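Local structure of CaaX farnesyltransferase alpha subunit Ram2 (Aspergillus fumigatus, 4L9P) at residues R181-Q184 with D185-L189; N201-Y204 with M205-G209. The protein probably serves as the alpha subunit of a protein farnesyltransferase that attaches an isoprenoid to CaaX proteins, working together with the beta subunit Ram1. The protein carries 1 engineered substitution. One frame throughout, in Å; residues are numbered along the deposited sequence.

Contact 1: residues R181-Q184 with D185-L189; sequences REIQ and DVEAL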
ATOM      1  N   ARG A 181     -10.674  26.412  11.165  1.00  7.29           N
ATOM      2  CA  ARG A 181      -9.380  26.309  10.420  1.00  7.38           C
ATOM      3  C   ARG A 181      -9.275  24.999   9.662  1.00  7.20           C
ATOM      4  O   ARG A 181      -8.531  24.921   8.695  1.00  7.36           O
ATOM      5  CB  ARG A 181      -8.172  26.458  11.320  1.00  7.59           C
ATOM      6  CG  ARG A 181      -7.824  27.930  11.576  1.00  6.91           C
ATOM      7  CD  ARG A 181      -7.270  28.617  10.301  1.00  7.38           C
ATOM      8  NE  ARG A 181      -6.069  27.887   9.855  1.00  7.80           N
ATOM      9  CZ  ARG A 181      -4.862  27.945  10.418  1.00  8.32           C
ATOM     10  NH1 ARG A 181      -4.599  28.764  11.468  1.00  8.74           N
ATOM     11  NH2 ARG A 181      -3.889  27.195   9.978  1.00  8.09           N
ATOM     12  N   GLU A 182     -10.008  23.966  10.091  1.00  6.07           N
ATOM     13  CA  GLU A 182      -9.899  22.698   9.346  1.00  5.17           C
ATOM     14  C   GLU A 182     -10.528  22.881   7.980  1.00  6.34           C
ATOM     15  O   GLU A 182      -9.890  22.536   6.955  1.00  5.91           O
ATOM     16  CB  GLU A 182     -10.585  21.569  10.128  1.00  5.12           C
ATOM     17  CG  GLU A 182      -9.776  21.124  11.372  1.00  6.13           C
ATOM     18  CD  GLU A 182      -8.348  20.717  11.034  1.00  6.73           C
ATOM     19  OE1 GLU A 182      -8.193  19.925  10.070  1.00  6.69           O
ATOM     20  OE2 GLU A 182      -7.374  21.176  11.656  1.00  7.60           O
ATOM     21  N   ILE A 183     -11.738  23.393   7.900  1.00  6.43           N
ATOM     22  CA  ILE A 183     -12.344  23.656   6.602  1.00  7.67           C
ATOM     23  C   ILE A 183     -11.608  24.749   5.846  1.00  7.22           C
ATOM     24  O   ILE A 183     -11.426  24.636   4.628  1.00  7.90           O
ATOM     25  CB  ILE A 183     -13.854  23.876   6.728  1.00 10.34           C
ATOM     26  CG1 ILE A 183     -14.530  23.680   5.409  1.00 14.49           C
ATOM     27  CG2 ILE A 183     -14.213  25.241   7.388  1.00 13.98           C
ATOM     28  CD1 ILE A 183     -14.592  22.083   5.056  1.00 14.49           C
ATOM     29  N   GLN A 184     -11.176  25.812   6.533  1.00  7.28           N
ATOM     30  CA  GLN A 184     -10.492  26.879   5.817  1.00  8.13           C
ATOM     31  C   GLN A 184      -9.189  26.379   5.215  1.00  6.47           C
ATOM     32  O   GLN A 184      -8.849  26.761   4.060  1.00  7.70           O
ATOM     33  CB  GLN A 184     -10.179  28.024   6.793  1.00 10.32           C
ATOM     34  CG  GLN A 184      -9.293  29.121   6.210  1.00 15.08           C
ATOM     35  CD  GLN A 184      -9.017  30.189   7.261  1.00 18.77           C
ATOM     36  OE1 GLN A 184      -9.931  30.583   8.029  1.00 21.57           O
ATOM     37  NE2 GLN A 184      -7.748  30.593   7.364  1.00 21.08           N
ATOM     38  N   ASP A 185      -8.446  25.524   5.931  1.00  5.99           N
ATOM     39  CA  ASP A 185      -7.170  25.039   5.367  1.00  5.14           C
ATOM     40  C   ASP A 185      -7.431  24.087   4.187  1.00  5.69           C
ATOM     41  O   ASP A 185      -6.719  24.170   3.186  1.00  6.38           O
ATOM     42  CB  ASP A 185      -6.336  24.361   6.471  1.00  6.07           C
ATOM     43  CG  ASP A 185      -5.762  25.357   7.463  1.00  8.09           C
ATOM     44  OD1 ASP A 185      -5.950  26.608   7.302  1.00  8.56           O
ATOM     45  OD2 ASP A 185      -5.122  24.886   8.415  1.00  7.61           O
ATOM     46  N   VAL A 186      -8.474  23.252   4.289  1.00  5.29           N
ATOM     47  CA  VAL A 186      -8.835  22.434   3.120  1.00  5.16           C
ATOM     48  C   VAL A 186      -9.202  23.334   1.941  1.00  5.26           C
ATOM     49  O   VAL A 186      -8.730  23.093   0.823  1.00  6.20           O
ATOM     50  CB  VAL A 186     -10.046  21.539   3.514  1.00  5.56           C
ATOM     51  CG1 VAL A 186     -10.863  21.099   2.271  1.00  7.14           C
ATOM     52  CG2 VAL A 186      -9.604  20.360   4.318  1.00  6.67           C
ATOM     53  N   GLU A 187      -9.983  24.397   2.178  1.00  5.81           N
ATOM     54  CA  GLU A 187     -10.379  25.278   1.083  1.00  6.69           C
ATOM     55  C   GLU A 187      -9.198  26.049   0.497  1.00  6.08           C
ATOM     56  O   GLU A 187      -9.157  26.298  -0.715  1.00  7.51           O
ATOM     57  CB  GLU A 187     -11.573  26.189   1.510  1.00  9.81           C
ATOM     58  CG  GLU A 187     -12.809  25.235   1.640  1.00 13.06           C
ATOM     59  CD  GLU A 187     -14.084  25.883   1.960  1.00 15.85           C
ATOM     60  OE1 GLU A 187     -14.047  27.085   2.329  1.00 17.55           O
ATOM     61  OE2 GLU A 187     -15.110  25.171   1.893  1.00 15.80           O
ATOM     62  N   ALA A 188      -8.227  26.434   1.324  1.00  6.33           N
ATOM     63  CA  ALA A 188      -7.051  27.096   0.774  1.00  6.25           C
ATOM     64  C   ALA A 188      -6.276  26.136  -0.116  1.00  4.69           C
ATOM     65  O   ALA A 188      -5.747  26.531  -1.165  1.00  6.49           O
ATOM     66  CB  ALA A 188      -6.159  27.602   1.896  1.00  7.65           C
ATOM     67  N   LEU A 189      -6.146  24.864   0.308  1.00  4.99           N
ATOM     68  CA  LEU A 189      -5.412  23.867  -0.493  1.00  5.38           C
ATOM     69  C   LEU A 189      -6.200  23.608  -1.773  1.00  5.20           C
ATOM     70  O   LEU A 189      -5.546  23.426  -2.839  1.00  5.98           O
ATOM     71  CB  LEU A 189      -5.210  22.608   0.335  1.00  5.71           C
ATOM     72  CG  LEU A 189      -4.120  22.864   1.423  1.00  7.68           C
ATOM     73  CD1 LEU A 189      -4.283  21.861   2.563  1.00  8.80           C
ATOM     74  CD2 LEU A 189      -2.712  22.798   0.802  1.00  9.49           C
TER
HETATM   75  O   HOH W   1      -5.524  28.766   5.759  1.00 27.23           O

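Contact 2: residues N201-Y204 with M205-G209; sequences NHRY and MLRFG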
ATOM      1  N   ASN A 201     -10.294  14.264   0.639  1.00  3.04           N
ATOM      2  CA  ASN A 201     -10.490  13.191   1.593  1.00  2.92           C
ATOM      3  C   ASN A 201     -10.667  13.726   3.014  1.00  3.27           C
ATOM      4  O   ASN A 201     -11.497  13.226   3.779  1.00  4.39           O
ATOM      5  CB  ASN A 201      -9.318  12.178   1.455  1.00  4.11           C
ATOM      6  CG  ASN A 201      -9.459  11.045   2.449  1.00  3.88           C
ATOM      7  OD1 ASN A 201     -10.293  10.149   2.244  1.00  5.42           O
ATOM      8  ND2 ASN A 201      -8.767  11.132   3.598  1.00  4.23           N
ATOM      9  N   HIS A 202      -9.839  14.722   3.357  1.00  3.33           N
ATOM     10  CA  HIS A 202      -9.960  15.322   4.711  1.00  3.82           C
ATOM     11  C   HIS A 202     -11.285  16.047   4.797  1.00  4.18           C
ATOM     12  O   HIS A 202     -11.945  16.013   5.862  1.00  4.54           O
ATOM     13  CB  HIS A 202      -8.796  16.279   4.919  1.00  4.33           C
ATOM     14  CG  HIS A 202      -8.642  16.711   6.358  1.00  4.32           C
ATOM     15  ND1 HIS A 202      -8.134  15.853   7.311  1.00  5.82           N
ATOM     16  CD2 HIS A 202      -8.883  17.895   6.986  1.00  4.85           C
ATOM     17  CE1 HIS A 202      -8.090  16.479   8.469  1.00  6.85           C
ATOM     18  NE2 HIS A 202      -8.562  17.708   8.299  1.00  5.50           N
ATOM     19  N   ARG A 203     -11.755  16.668   3.713  1.00  3.57           N
ATOM     20  CA  ARG A 203     -13.077  17.358   3.734  1.00  4.23           C
ATOM     21  C   ARG A 203     -14.177  16.345   4.073  1.00  5.35           C
ATOM     22  O   ARG A 203     -15.085  16.652   4.855  1.00  6.07           O
ATOM     23  CB  ARG A 203     -13.389  17.994   2.369  1.00  5.58           C
ATOM     24  CG  ARG A 203     -14.625  18.935   2.481  1.00  6.36           C
ATOM     25  CD  ARG A 203     -14.976  19.529   1.063  1.00  7.75           C
ATOM     26  NE  ARG A 203     -16.079  20.444   1.292  1.00  9.43           N
ATOM     27  CZ  ARG A 203     -15.967  21.752   1.490  1.00 10.44           C
ATOM     28  NH1 ARG A 203     -14.780  22.384   1.349  1.00 11.01           N
ATOM     29  NH2 ARG A 203     -17.063  22.433   1.833  1.00 11.67           N
ATOM     30  N   TYR A 204     -14.097  15.163   3.465  1.00  5.31           N
ATOM     31  CA  TYR A 204     -15.119  14.158   3.756  1.00  4.94           C
ATOM     32  C   TYR A 204     -15.100  13.796   5.271  1.00  5.53           C
ATOM     33  O   TYR A 204     -16.150  13.695   5.925  1.00  7.02           O
ATOM     34  CB  TYR A 204     -14.898  12.887   2.906  1.00  5.59           C
ATOM     35  CG  TYR A 204     -16.012  11.888   3.190  1.00  5.26           C
ATOM     36  CD1 TYR A 204     -15.926  10.957   4.254  1.00  6.87           C
ATOM     37  CD2 TYR A 204     -17.155  11.839   2.363  1.00  6.18           C
ATOM     38  CE1 TYR A 204     -16.962  10.051   4.521  1.00  7.32           C
ATOM     39  CE2 TYR A 204     -18.186  10.923   2.604  1.00  6.26           C
ATOM     40  CZ  TYR A 204     -18.092  10.056   3.712  1.00  7.06           C
ATOM     41  OH  TYR A 204     -19.125   9.169   3.985  1.00  8.12           O
ATOM     42  N   MET A 205     -13.928  13.624   5.844  1.00  6.14           N
ATOM     43  CA  MET A 205     -13.870  13.344   7.267  1.00  6.77           C
ATOM     44  C   MET A 205     -14.520  14.471   8.084  1.00  7.14           C
ATOM     45  O   MET A 205     -15.326  14.218   9.018  1.00  6.86           O
ATOM     46  CB  MET A 205     -12.442  13.221   7.680  1.00  9.31           C
ATOM     47  CG  MET A 205     -12.306  12.803   9.140  1.00 13.03           C
ATOM     48  SD  MET A 205     -11.465  14.035  10.092  1.00 21.83           S
ATOM     49  CE  MET A 205     -10.783  15.150   9.025  1.00 23.02           C
ATOM     50  N   LEU A 206     -14.202  15.722   7.738  1.00  6.05           N
ATOM     51  CA  LEU A 206     -14.730  16.849   8.547  1.00  5.33           C
ATOM     52  C   LEU A 206     -16.230  16.864   8.448  1.00  6.21           C
ATOM     53  O   LEU A 206     -16.902  17.168   9.448  1.00  7.61           O
ATOM     54  CB  LEU A 206     -14.202  18.174   7.981  1.00  6.62           C
ATOM     55  CG  LEU A 206     -12.694  18.393   8.125  1.00  6.22           C
ATOM     56  CD1 LEU A 206     -12.288  19.701   7.438  1.00  7.69           C
ATOM     57  CD2 LEU A 206     -12.231  18.382   9.602  1.00  6.09           C
ATOM     58  N   ARG A 207     -16.785  16.609   7.268  1.00  7.45           N
ATOM     59  CA  ARG A 207     -18.228  16.796   7.070  1.00  8.27           C
ATOM     60  C   ARG A 207     -19.077  15.561   7.358  1.00  9.47           C
ATOM     61  O   ARG A 207     -20.212  15.699   7.863  1.00 11.60           O
ATOM     62  CB  ARG A 207     -18.507  17.291   5.657  1.00  9.04           C
ATOM     63  CG  ARG A 207     -17.919  18.701   5.365  1.00  9.27           C
ATOM     64  CD  ARG A 207     -18.688  19.729   6.135  1.00 13.21           C
ATOM     65  NE  ARG A 207     -18.510  21.072   5.606  1.00 15.35           N
ATOM     66  CZ  ARG A 207     -18.186  22.114   6.372  1.00 15.71           C
ATOM     67  NH1 ARG A 207     -17.879  21.913   7.670  1.00 16.22           N
ATOM     68  NH2 ARG A 207     -18.106  23.323   5.825  1.00 16.68           N
ATOM     69  N   PHE A 208     -18.536  14.383   7.043  1.00  8.75           N
ATOM     70  CA  PHE A 208     -19.328  13.158   7.000  1.00 10.00           C
ATOM     71  C   PHE A 208     -18.687  12.061   7.770  1.00 11.15           C
ATOM     72  O   PHE A 208     -19.296  11.005   7.907  1.00 13.12           O
ATOM     73  CB  PHE A 208     -19.622  12.753   5.532  1.00 11.19           C
ATOM     74  CG  PHE A 208     -20.441  13.768   4.832  1.00 11.24           C
ATOM     75  CD1 PHE A 208     -21.765  13.914   5.186  1.00 13.03           C
ATOM     76  CD2 PHE A 208     -19.865  14.661   3.926  1.00 10.02           C
ATOM     77  CE1 PHE A 208     -22.542  14.890   4.605  1.00 14.28           C
ATOM     78  CE2 PHE A 208     -20.644  15.626   3.298  1.00 11.86           C
ATOM     79  CZ  PHE A 208     -21.993  15.747   3.673  1.00 13.07           C
ATOM     80  N   GLY A 209     -17.483  12.268   8.300  1.00 10.35           N
ATOM     81  CA  GLY A 209     -16.849  11.179   9.038  1.00 11.30           C
ATOM     82  C   GLY A 209     -17.466  10.894  10.394  1.00  9.52           C
ATOM     83  O   GLY A 209     -18.002  11.796  11.036  1.00 11.33           O
TER
HETATM   84  O   HOH W   2     -18.303  24.814   2.937  1.00 31.74           O

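Contact 1: residues R181-Q184 with D185-L189
An i to i+4 salt bridge between Arg181 and Asp185 spans the first turn of helix 180-192. Arg181 meets the carboxylate side-on, with two nitrogens bound to two oxygens. Arg181 NE donates to Asp185 OD1 over 2.9 Å, and Arg181 NH2 donates to Asp185 OD2 over 3.0 Å. The carboxylate sits at the guanidinium edge, but the two planes are turned 53° apart, so the two flat groups are not coplanar. OD2 receives NH2 with its syn lone pair. OD1 is also met on its syn side, though NE lies well out of the carboxylate plane. The Arg181 chain folds back at chi2 (-70°) and chi3, which brings its tip round to the next turn.

Asp185 OD1 has a second partner in a water that donates a hydrogen bond to it, the water oxygen lying 2.7 Å from Asp185 OD1. The same water accepts a longer bond of 3.3 Å from Gln184 NE2. The extended Gln184 chain, with CG anti to the backbone N (chi1 172°), carries NE2 out to this water. OD2 of Asp185 also forms a salt bridge with Arg167 of helix 161-174, and Arg181 NH2 forms one with Asp148 of helix 146-156. Two guanidinium groups close to one buried carboxylate would be expected to stabilise its negative charge.

The helix lies in an alpha-subunit repeat region of the protein prenyltransferase family, a group related to the TPR repeats. Its backbone bonds here are regular. Asp185 N donates to Arg181 O over 2.8 Å, and Ala188 N reaches Gln184 O at the same length. Glu187 lays its CG 3.3 Å from Ile183 O. Val186, one residue before Glu187, places CG2 3.4 Å from Glu182 O, and its side chain packs on His202 of helix 197-208.

Contact 2: residues N201-Y204 with M205-G209
Phe208 N donates to Tyr204 O over 2.7 Å, the shortest backbone bond between the two segments, in the last turn of helix 197-208. The same pair meets through side chains. Phe208 CB lies over one face of the Tyr204 ring, offset toward its rim, in a CH-pi contact 3.8 Å from the ring centroid. The two rings meet obliquely, with planes at 41°. Tyr204 CG is anti to the backbone N (chi1 -178°), and this swings the ring alongside the following turn, with one face turned to Phe208 CB. Gly209 then leaves the helical conformation, and its N still bonds to Met205 O.

Arg203 and Arg207 stand one turn apart, their NH2 atoms 4.2 Å from each other. One water lies in both guanidinium planes and accepts from each, at 2.9 Å from Arg203 NH2 and 3.3 Å from Arg207 NH2. Glu244 forms salt bridges with NE of both arginines, and Glu187 with Arg203 NH1; these carboxylates would be expected to offset the like charges. Met205 and His202 lie side by side and point the same way, with the methionine methyl over a face of the imidazole. Its modelled closeness is doubtful. Leu206 CD1 packs 3.9 Å from His202 CD2.

The helix is enclosed on several flanks. Arg203 and Arg207 lie on Ile183, and Leu206 on Glu182, of helix 180-192. His202 and Met205 pack on helix 161-174, Arg203 makes a cation-pi contact with Tyr247 of helix 238-254, and Phe208 rests on Tyr264 and Val268 of helix 259-272. Tyr204 also touches Tyr264, and its ring stacks on Tyr298 of the beta subunit Ram1.

Contact 1 comes first along the chain, on helix 180-192, and contact 2 follows on helix 197-208. Their centres are 12 Å apart. The two helices are consecutive, and all four segments fall within one alpha-subunit repeat range. They touch directly. Glu187 OE2 forms a salt bridge with Arg203 NH1 at 2.9 Å, and Glu182 OE1 probably accepts a hydrogen bond from His202 NE2. Ile183 packs on Arg207, and Glu182 CB on Leu206. Polar and apolar contacts together therefore join the two helices. Contact 2 touches the beta subunit through Asn201 and Tyr204, while no other chain of the assembly touches contact 1.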